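Local coordinates for protein aromatic amino acid exporter YddG (Starkeya novella, PDB 5I20) that transports a broad range of amino acids, including L-threonine, L-methionine, L-lysine and L-glutamate, across the cell membrane, at residues 72-80 and 184-195; 88-97 and 142-153. All coordinates share one frame; numbering follows the deposited sequence.

Both contacts involve helix 65-88 or its immediate continuation. Interaction 1 lies within the membrane, where the helix packs against helix 181-199; it is partly buried. Interaction 2 is a surface contact at the periplasmic side, where the end of helix 65-88 and the start of helix 91-98 meet the loop and first turn leading into helix 150-169. That helix in turn covers Leu75 and Phe184 of interaction 1. Their chemistry follows their place: residues 72-80 and 184-195 meet through apolar side chains and one aromatic knob, with no hydrogen bond across, whereas residues 88-97 and 142-153 combine glycine, proline and aromatic packing with a carboxylate and a weak hydrogen bond.

Interaction 1 of 2, residues 72-80 and 184-195; sequences IGGLFGYHF and FCLATAALSALC. With OLC ((2R)-2,3-dihydroxypropyl (9Z)-octadec-9-enoate), chain G.
Phe76 plugs into a hollow on helix 181-199 formed by Thr188, Leu191, Ser192 and Cys195. Its CB rests 3.9 Å from Thr188 CG2. With CG anti to the backbone N (chi1 179°), the ring is carried out along the partner helix. There CD1 and CE1 lie beneath Leu191 CB, which sits over one face of the ring, 4.0 Å from its centroid and 27° off the normal, a CH-pi contact; the Leu191 side chain crosses the phenylalanine at about a right angle. The hydroxyl of Ser192 meets the same two carbons at the ring edge. At the tip, CZ approaches Cys195 SG to 3.7 Å, an edge-on sulfur-aromatic contact. This is knob-into-hole packing between two transmembrane helices, whose short segments run at 42° with axes 9.0 Å apart; one belongs to the first and the other to the second EamA-like sequence region of this DMT-family transporter. An alanine at Phe76 would remove the ring, and would probably leave the hollow between Leu191 and Cys195 unfilled. Nearer the cytoplasm, Ile72 CD1 touches Ala187 CB at 3.7 Å while its CG2 branch leans on Leu191 CD1, and Leu75 CD1 packs on Phe184 CB. Thr188 OG1 faces Leu75 CB but spends its proton within its own helix, on Phe184 O, which also accepts Thr188 N from the opposite face of the carbonyl plane. Ser192 OG bonds Thr188 O in the same manner, so each hydroxyl donates within its own helix and none bonds across the interface. Away from helix 181-199, His79 ND1 donates to Leu75 O (3.0 Å), which fixes the imidazole so that NE2 faces C4 of the bound lipid at 3.3 Å.

Interaction 2 of 2, residues 88-97 and 142-153; sequences LAPPAEAGLV and GFGFAPEYVPGY
Leu88 and Ala89 press directly onto Gly152 on the periplasmic side of the basket-shaped fold of inverted repeats, where the turn joining helix 65-88 to helix 91-98 sits against the first turn of helix 150-169 and the loop before that helix folds over the start of helix 91-98. Pro90 occupies the N-cap position of helix 91-98. This end of the contact is close-packed: Leu88 CB lies 3.6 Å from Gly152 CA, and Ala89 CB comes almost as near, leaving no room for a side chain on the glycine. Beside it, Pro90 CD stands over the centre of the Tyr149 ring, 3.4 Å from the centroid, in a CH-pi contact, while the CG of Glu148 covers the opposite face. One turn on, Glu93 is buried. Its CG lies over the centre of the Phe145 ring, 3.5 Å from the centroid, a second CH-pi contact, and the chain then bends at chi2 (114°) to turn the carboxylate toward the loop. There OE2 lies 3.1 Å from Gly144 O; since both are acceptors, their closeness might favour a protonated carboxyl group. The far side is looser. Gly142 and Gly144 are poorly ordered, Gly144 and Phe145 lie on the surface, and Phe143 holds on mainly through Leu96 CD2, 3.5 Å from its CE2, and through Ala92 CB near the ring plane; Leu136 of helix 119-136 also touches Phe143 and Leu96. Tyr153 ties the two regions together, its ring sandwiched between Tyr149 O and Phe145 CD2. Its hydroxyl donates a weak hydrogen bond to Glu93 OE2 (3.4 Å) and accepts one from Ala146 N at 3.2 Å, with an N-H...O angle of 146°.

Interaction 1 of 2, residues 72-80 and 184-195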
# COMPACT_ATOMS: atom_id res chain seq x y z
N ILE A 72 11.24 5.64 -8.41
CA ILE A 72 11.84 4.32 -8.58
C ILE A 72 12.35 3.80 -7.24
O ILE A 72 12.16 2.64 -6.90
CB ILE A 72 13.00 4.34 -9.60
CG1 ILE A 72 12.49 4.84 -10.95
CG2 ILE A 72 13.63 2.97 -9.73
CD1 ILE A 72 13.58 5.06 -11.97
N GLY A 73 13.00 4.68 -6.47
CA GLY A 73 13.47 4.33 -5.15
C GLY A 73 12.31 4.00 -4.23
O GLY A 73 12.42 3.16 -3.34
N GLY A 74 11.18 4.67 -4.45
CA GLY A 74 10.00 4.44 -3.64
C GLY A 74 9.35 3.11 -3.95
O GLY A 74 9.34 2.20 -3.11
N LEU A 75 8.81 2.99 -5.16
CA LEU A 75 8.06 1.80 -5.54
C LEU A 75 8.89 0.53 -5.52
O LEU A 75 8.46 -0.48 -4.95
CB LEU A 75 7.45 1.99 -6.93
CG LEU A 75 6.43 3.12 -7.06
CD1 LEU A 75 5.62 2.95 -8.34
CD2 LEU A 75 5.51 3.18 -5.85
N PHE A 76 10.08 0.55 -6.12
CA PHE A 76 10.90 -0.66 -6.15
C PHE A 76 11.48 -0.96 -4.77
O PHE A 76 11.57 -2.13 -4.38
CB PHE A 76 12.03 -0.54 -7.17
CG PHE A 76 12.92 -1.75 -7.21
CD1 PHE A 76 12.54 -2.90 -7.89
CD2 PHE A 76 14.15 -1.75 -6.55
CE1 PHE A 76 13.36 -4.02 -7.93
CE2 PHE A 76 14.97 -2.87 -6.58
CZ PHE A 76 14.58 -4.00 -7.27
N GLY A 77 11.87 0.08 -4.05
CA GLY A 77 12.45 -0.06 -2.73
C GLY A 77 11.61 -0.87 -1.76
O GLY A 77 12.08 -1.86 -1.21
N TYR A 78 10.36 -0.45 -1.54
CA TYR A 78 9.54 -1.11 -0.53
C TYR A 78 9.13 -2.51 -1.00
O TYR A 78 8.88 -3.39 -0.18
CB TYR A 78 8.31 -0.25 -0.20
CG TYR A 78 7.11 -0.45 -1.09
CD1 TYR A 78 6.96 0.26 -2.27
CD2 TYR A 78 6.10 -1.34 -0.74
CE1 TYR A 78 5.87 0.08 -3.09
CE2 TYR A 78 5.00 -1.53 -1.55
CZ TYR A 78 4.88 -0.82 -2.72
OH TYR A 78 3.79 -1.00 -3.53
N HIS A 79 9.07 -2.71 -2.31
CA HIS A 79 8.82 -4.03 -2.88
C HIS A 79 9.95 -5.01 -2.59
O HIS A 79 9.71 -6.14 -2.17
CB HIS A 79 8.62 -3.93 -4.39
CG HIS A 79 7.19 -3.89 -4.82
ND1 HIS A 79 6.48 -2.72 -4.95
CD2 HIS A 79 6.33 -4.89 -5.14
CE1 HIS A 79 5.25 -2.99 -5.33
NE2 HIS A 79 5.13 -4.30 -5.46
N PHE A 80 11.19 -4.58 -2.83
CA PHE A 80 12.36 -5.42 -2.66
C PHE A 80 12.54 -5.87 -1.21
O PHE A 80 12.87 -7.02 -0.94
CB PHE A 80 13.62 -4.68 -3.13
CG PHE A 80 14.90 -5.44 -2.90
CD1 PHE A 80 15.32 -6.40 -3.81
CD2 PHE A 80 15.69 -5.17 -1.79
CE1 PHE A 80 16.50 -7.09 -3.60
CE2 PHE A 80 16.87 -5.86 -1.59
CZ PHE A 80 17.28 -6.82 -2.49
N PHE A 184 7.39 5.30 -13.19
CA PHE A 184 7.85 4.62 -11.98
C PHE A 184 7.54 3.14 -12.05
O PHE A 184 8.37 2.30 -11.69
CB PHE A 184 7.19 5.22 -10.73
CG PHE A 184 7.49 6.68 -10.51
CD1 PHE A 184 8.58 7.28 -11.10
CD2 PHE A 184 6.66 7.44 -9.69
CE1 PHE A 184 8.85 8.62 -10.88
CE2 PHE A 184 6.93 8.78 -9.47
CZ PHE A 184 8.02 9.37 -10.07
N CYS A 185 6.34 2.81 -12.52
CA CYS A 185 5.91 1.42 -12.61
C CYS A 185 6.71 0.65 -13.65
O CYS A 185 7.16 -0.47 -13.38
CB CYS A 185 4.41 1.34 -12.94
SG CYS A 185 3.33 1.85 -11.58
N LEU A 186 6.90 1.24 -14.82
CA LEU A 186 7.65 0.59 -15.89
C LEU A 186 9.10 0.38 -15.49
O LEU A 186 9.68 -0.68 -15.75
CB LEU A 186 7.57 1.40 -17.18
CG LEU A 186 6.19 1.46 -17.84
CD1 LEU A 186 6.21 2.34 -19.08
CD2 LEU A 186 5.69 0.06 -18.17
N ALA A 187 9.69 1.38 -14.85
CA ALA A 187 11.06 1.27 -14.35
C ALA A 187 11.15 0.19 -13.28
O ALA A 187 12.08 -0.63 -13.29
CB ALA A 187 11.54 2.60 -13.81
N THR A 188 10.19 0.18 -12.37
CA THR A 188 10.13 -0.84 -11.32
C THR A 188 9.96 -2.23 -11.92
O THR A 188 10.55 -3.20 -11.45
CB THR A 188 8.98 -0.58 -10.33
OG1 THR A 188 9.13 0.72 -9.74
CG2 THR A 188 8.96 -1.63 -9.23
N ALA A 189 9.15 -2.32 -12.98
CA ALA A 189 8.95 -3.59 -13.67
C ALA A 189 10.24 -4.05 -14.35
O ALA A 189 10.56 -5.24 -14.34
CB ALA A 189 7.84 -3.46 -14.70
N ALA A 190 10.98 -3.11 -14.92
CA ALA A 190 12.24 -3.43 -15.58
C ALA A 190 13.25 -3.98 -14.57
O ALA A 190 13.93 -4.97 -14.84
CB ALA A 190 12.80 -2.21 -16.29
N LEU A 191 13.34 -3.32 -13.42
CA LEU A 191 14.23 -3.77 -12.35
C LEU A 191 13.78 -5.11 -11.77
O LEU A 191 14.61 -5.98 -11.50
CB LEU A 191 14.30 -2.72 -11.24
CG LEU A 191 15.00 -1.40 -11.58
CD1 LEU A 191 14.87 -0.41 -10.43
CD2 LEU A 191 16.46 -1.64 -11.92
N SER A 192 12.48 -5.27 -11.58
CA SER A 192 11.93 -6.52 -11.05
C SER A 192 12.19 -7.67 -12.02
O SER A 192 12.33 -8.82 -11.61
CB SER A 192 10.44 -6.39 -10.77
OG SER A 192 10.18 -5.33 -9.87
N ALA A 193 12.23 -7.35 -13.31
CA ALA A 193 12.56 -8.34 -14.33
C ALA A 193 13.99 -8.82 -14.15
O ALA A 193 14.28 -10.00 -14.30
CB ALA A 193 12.36 -7.76 -15.72
N LEU A 194 14.88 -7.88 -13.82
CA LEU A 194 16.28 -8.21 -13.59
C LEU A 194 16.44 -9.07 -12.34
O LEU A 194 17.15 -10.08 -12.36
CB LEU A 194 17.12 -6.94 -13.47
CG LEU A 194 18.62 -7.14 -13.25
CD1 LEU A 194 19.27 -7.75 -14.49
CD2 LEU A 194 19.29 -5.82 -12.89
N CYS A 195 15.77 -8.67 -11.26
CA CYS A 195 15.80 -9.43 -10.01
C CYS A 195 15.23 -10.84 -10.20
O CYS A 195 15.59 -11.77 -9.47
CB CYS A 195 15.01 -8.71 -8.91
SG CYS A 195 15.88 -7.32 -8.14
C10 OLC G . 0.97 -0.37 0.33
C9 OLC G . 0.32 -0.44 -1.01
C11 OLC G . 2.33 -0.94 0.50
C8 OLC G . 1.02 -1.09 -2.15
C16 OLC G . 1.54 -5.22 3.07
C12 OLC G . 2.51 -1.41 1.90
C7 OLC G . 0.48 -2.47 -2.37
C15 OLC G . 2.86 -4.79 2.53
C13 OLC G . 3.51 -2.52 1.93
C6 OLC G . 1.17 -3.09 -3.54
C14 OLC G . 3.22 -3.44 3.06
C5 OLC G . 1.84 -4.35 -3.12
C4 OLC G . 2.17 -5.18 -4.31
C3 OLC G . 2.66 -6.52 -3.88
C2 OLC G . 2.80 -7.41 -5.07

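Interaction 2 of 2, residues 88-97 and 142-153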
# COMPACT_ATOMS: atom_id res chain seq x y z
N LEU A 88 12.69 -14.12 4.96
CA LEU A 88 13.44 -14.25 6.21
C LEU A 88 12.54 -14.42 7.43
O LEU A 88 13.02 -14.74 8.51
CB LEU A 88 14.35 -13.03 6.39
CG LEU A 88 15.46 -12.87 5.35
CD1 LEU A 88 16.27 -11.61 5.62
CD2 LEU A 88 16.36 -14.10 5.35
N ALA A 89 11.25 -14.20 7.23
CA ALA A 89 10.30 -14.19 8.34
C ALA A 89 8.94 -14.70 7.91
O ALA A 89 8.54 -14.50 6.76
CB ALA A 89 10.18 -12.77 8.92
N PRO A 90 8.22 -15.36 8.83
CA PRO A 90 6.84 -15.79 8.56
C PRO A 90 5.96 -14.60 8.18
O PRO A 90 6.13 -13.51 8.72
CB PRO A 90 6.40 -16.43 9.88
CG PRO A 90 7.44 -16.05 10.89
CD PRO A 90 8.70 -15.83 10.14
N PRO A 91 5.02 -14.82 7.24
CA PRO A 91 4.20 -13.78 6.62
C PRO A 91 3.35 -12.98 7.59
O PRO A 91 3.11 -11.79 7.35
CB PRO A 91 3.30 -14.57 5.66
CG PRO A 91 4.03 -15.84 5.40
CD PRO A 91 4.72 -16.16 6.69
N ALA A 92 2.88 -13.61 8.66
CA ALA A 92 2.00 -12.95 9.61
C ALA A 92 2.71 -11.83 10.35
O ALA A 92 2.18 -10.72 10.48
CB ALA A 92 1.43 -13.95 10.59
N GLU A 93 3.91 -12.11 10.84
CA GLU A 93 4.70 -11.13 11.57
C GLU A 93 5.32 -10.10 10.62
O GLU A 93 5.49 -8.94 10.98
CB GLU A 93 5.78 -11.81 12.40
CG GLU A 93 5.25 -12.48 13.66
CD GLU A 93 5.38 -13.98 13.62
OE1 GLU A 93 4.33 -14.66 13.69
OE2 GLU A 93 6.52 -14.48 13.54
N ALA A 94 5.66 -10.54 9.41
CA ALA A 94 6.19 -9.63 8.40
C ALA A 94 5.13 -8.62 7.97
O ALA A 94 5.42 -7.43 7.81
CB ALA A 94 6.69 -10.40 7.19
N GLY A 95 3.90 -9.09 7.80
CA GLY A 95 2.80 -8.24 7.40
C GLY A 95 2.43 -7.23 8.47
O GLY A 95 2.10 -6.08 8.17
N LEU A 96 2.50 -7.65 9.74
CA LEU A 96 2.20 -6.76 10.85
C LEU A 96 3.24 -5.66 10.98
O LEU A 96 2.90 -4.50 11.20
CB LEU A 96 2.10 -7.54 12.16
CG LEU A 96 1.82 -6.67 13.39
CD1 LEU A 96 0.50 -5.92 13.23
CD2 LEU A 96 1.83 -7.47 14.68
N VAL A 97 4.52 -6.01 10.86
CA VAL A 97 5.59 -5.02 10.98
C VAL A 97 5.49 -4.02 9.83
O VAL A 97 5.55 -2.81 10.06
CB VAL A 97 6.99 -5.68 10.99
CG1 VAL A 97 8.08 -4.62 10.88
CG2 VAL A 97 7.17 -6.49 12.26
N GLY A 142 -1.22 -17.70 16.15
CA GLY A 142 -1.04 -16.48 16.91
C GLY A 142 0.24 -15.77 16.52
O GLY A 142 0.83 -16.08 15.48
N PHE A 143 0.68 -14.81 17.33
CA PHE A 143 1.89 -14.06 17.04
C PHE A 143 3.09 -14.51 17.88
O PHE A 143 3.16 -14.23 19.08
CB PHE A 143 1.65 -12.56 17.24
CG PHE A 143 1.04 -11.89 16.05
CD1 PHE A 143 1.26 -12.37 14.78
CD2 PHE A 143 0.23 -10.77 16.22
CE1 PHE A 143 0.69 -11.75 13.68
CE2 PHE A 143 -0.34 -10.15 15.12
CZ PHE A 143 -0.11 -10.65 13.85
N GLY A 144 4.02 -15.20 17.23
CA GLY A 144 5.23 -15.65 17.90
C GLY A 144 6.49 -15.06 17.29
O GLY A 144 7.07 -15.62 16.37
N PHE A 145 6.90 -13.90 17.81
CA PHE A 145 8.10 -13.23 17.33
C PHE A 145 9.35 -13.90 17.89
O PHE A 145 9.58 -13.88 19.10
CB PHE A 145 8.07 -11.75 17.71
CG PHE A 145 7.11 -10.94 16.89
CD1 PHE A 145 5.76 -10.93 17.19
CD2 PHE A 145 7.56 -10.18 15.82
CE1 PHE A 145 4.87 -10.18 16.44
CE2 PHE A 145 6.67 -9.43 15.07
CZ PHE A 145 5.33 -9.42 15.38
N ALA A 146 10.15 -14.48 17.00
CA ALA A 146 11.35 -15.21 17.40
C ALA A 146 12.61 -14.52 16.86
O ALA A 146 12.61 -14.01 15.75
CB ALA A 146 11.27 -16.64 16.91
N PRO A 147 13.69 -14.52 17.66
CA PRO A 147 14.94 -13.82 17.33
C PRO A 147 15.56 -14.22 15.99
O PRO A 147 16.27 -13.41 15.40
CB PRO A 147 15.88 -14.23 18.47
CG PRO A 147 14.98 -14.58 19.60
CD PRO A 147 13.76 -15.18 18.98
N GLU A 148 15.30 -15.43 15.51
CA GLU A 148 15.89 -15.88 14.26
C GLU A 148 15.23 -15.21 13.05
O GLU A 148 15.76 -15.25 11.95
CB GLU A 148 15.81 -17.40 14.12
CG GLU A 148 14.42 -17.99 14.26
CD GLU A 148 14.06 -18.32 15.70
OE1 GLU A 148 14.47 -17.56 16.61
OE2 GLU A 148 13.37 -19.34 15.93
N TYR A 149 14.07 -14.59 13.27
CA TYR A 149 13.34 -13.94 12.19
C TYR A 149 13.58 -12.43 12.15
O TYR A 149 13.01 -11.73 11.32
CB TYR A 149 11.85 -14.23 12.32
CG TYR A 149 11.49 -15.69 12.22
CD1 TYR A 149 12.09 -16.50 11.27
CD2 TYR A 149 10.57 -16.27 13.09
CE1 TYR A 149 11.77 -17.85 11.17
CE2 TYR A 149 10.25 -17.61 13.01
CZ TYR A 149 10.85 -18.40 12.05
OH TYR A 149 10.54 -19.73 11.96
N VAL A 150 14.44 -11.94 13.05
CA VAL A 150 14.75 -10.51 13.17
C VAL A 150 15.21 -9.86 11.85
O VAL A 150 14.80 -8.73 11.56
CB VAL A 150 15.81 -10.26 14.27
CG1 VAL A 150 16.41 -8.86 14.15
CG2 VAL A 150 15.19 -10.45 15.65
N PRO A 151 16.06 -10.54 11.05
CA PRO A 151 16.38 -9.91 9.76
C PRO A 151 15.16 -9.63 8.90
O PRO A 151 15.14 -8.64 8.17
CB PRO A 151 17.30 -10.94 9.10
CG PRO A 151 17.97 -11.61 10.23
CD PRO A 151 16.91 -11.72 11.30
N GLY A 152 14.15 -10.50 8.99
CA GLY A 152 12.92 -10.31 8.24
C GLY A 152 12.08 -9.17 8.77
O GLY A 152 11.46 -8.44 8.00
N TYR A 153 12.06 -9.01 10.09
CA TYR A 153 11.31 -7.92 10.71
C TYR A 153 11.91 -6.58 10.31
O TYR A 153 11.18 -5.62 10.06
CB TYR A 153 11.31 -8.06 12.24
CG TYR A 153 10.81 -9.39 12.76
CD1 TYR A 153 9.84 -10.12 12.09
CD2 TYR A 153 11.32 -9.91 13.95
CE1 TYR A 153 9.39 -11.33 12.59
CE2 TYR A 153 10.88 -11.12 14.45
CZ TYR A 153 9.92 -11.83 13.77
OH TYR A 153 9.49 -13.03 14.27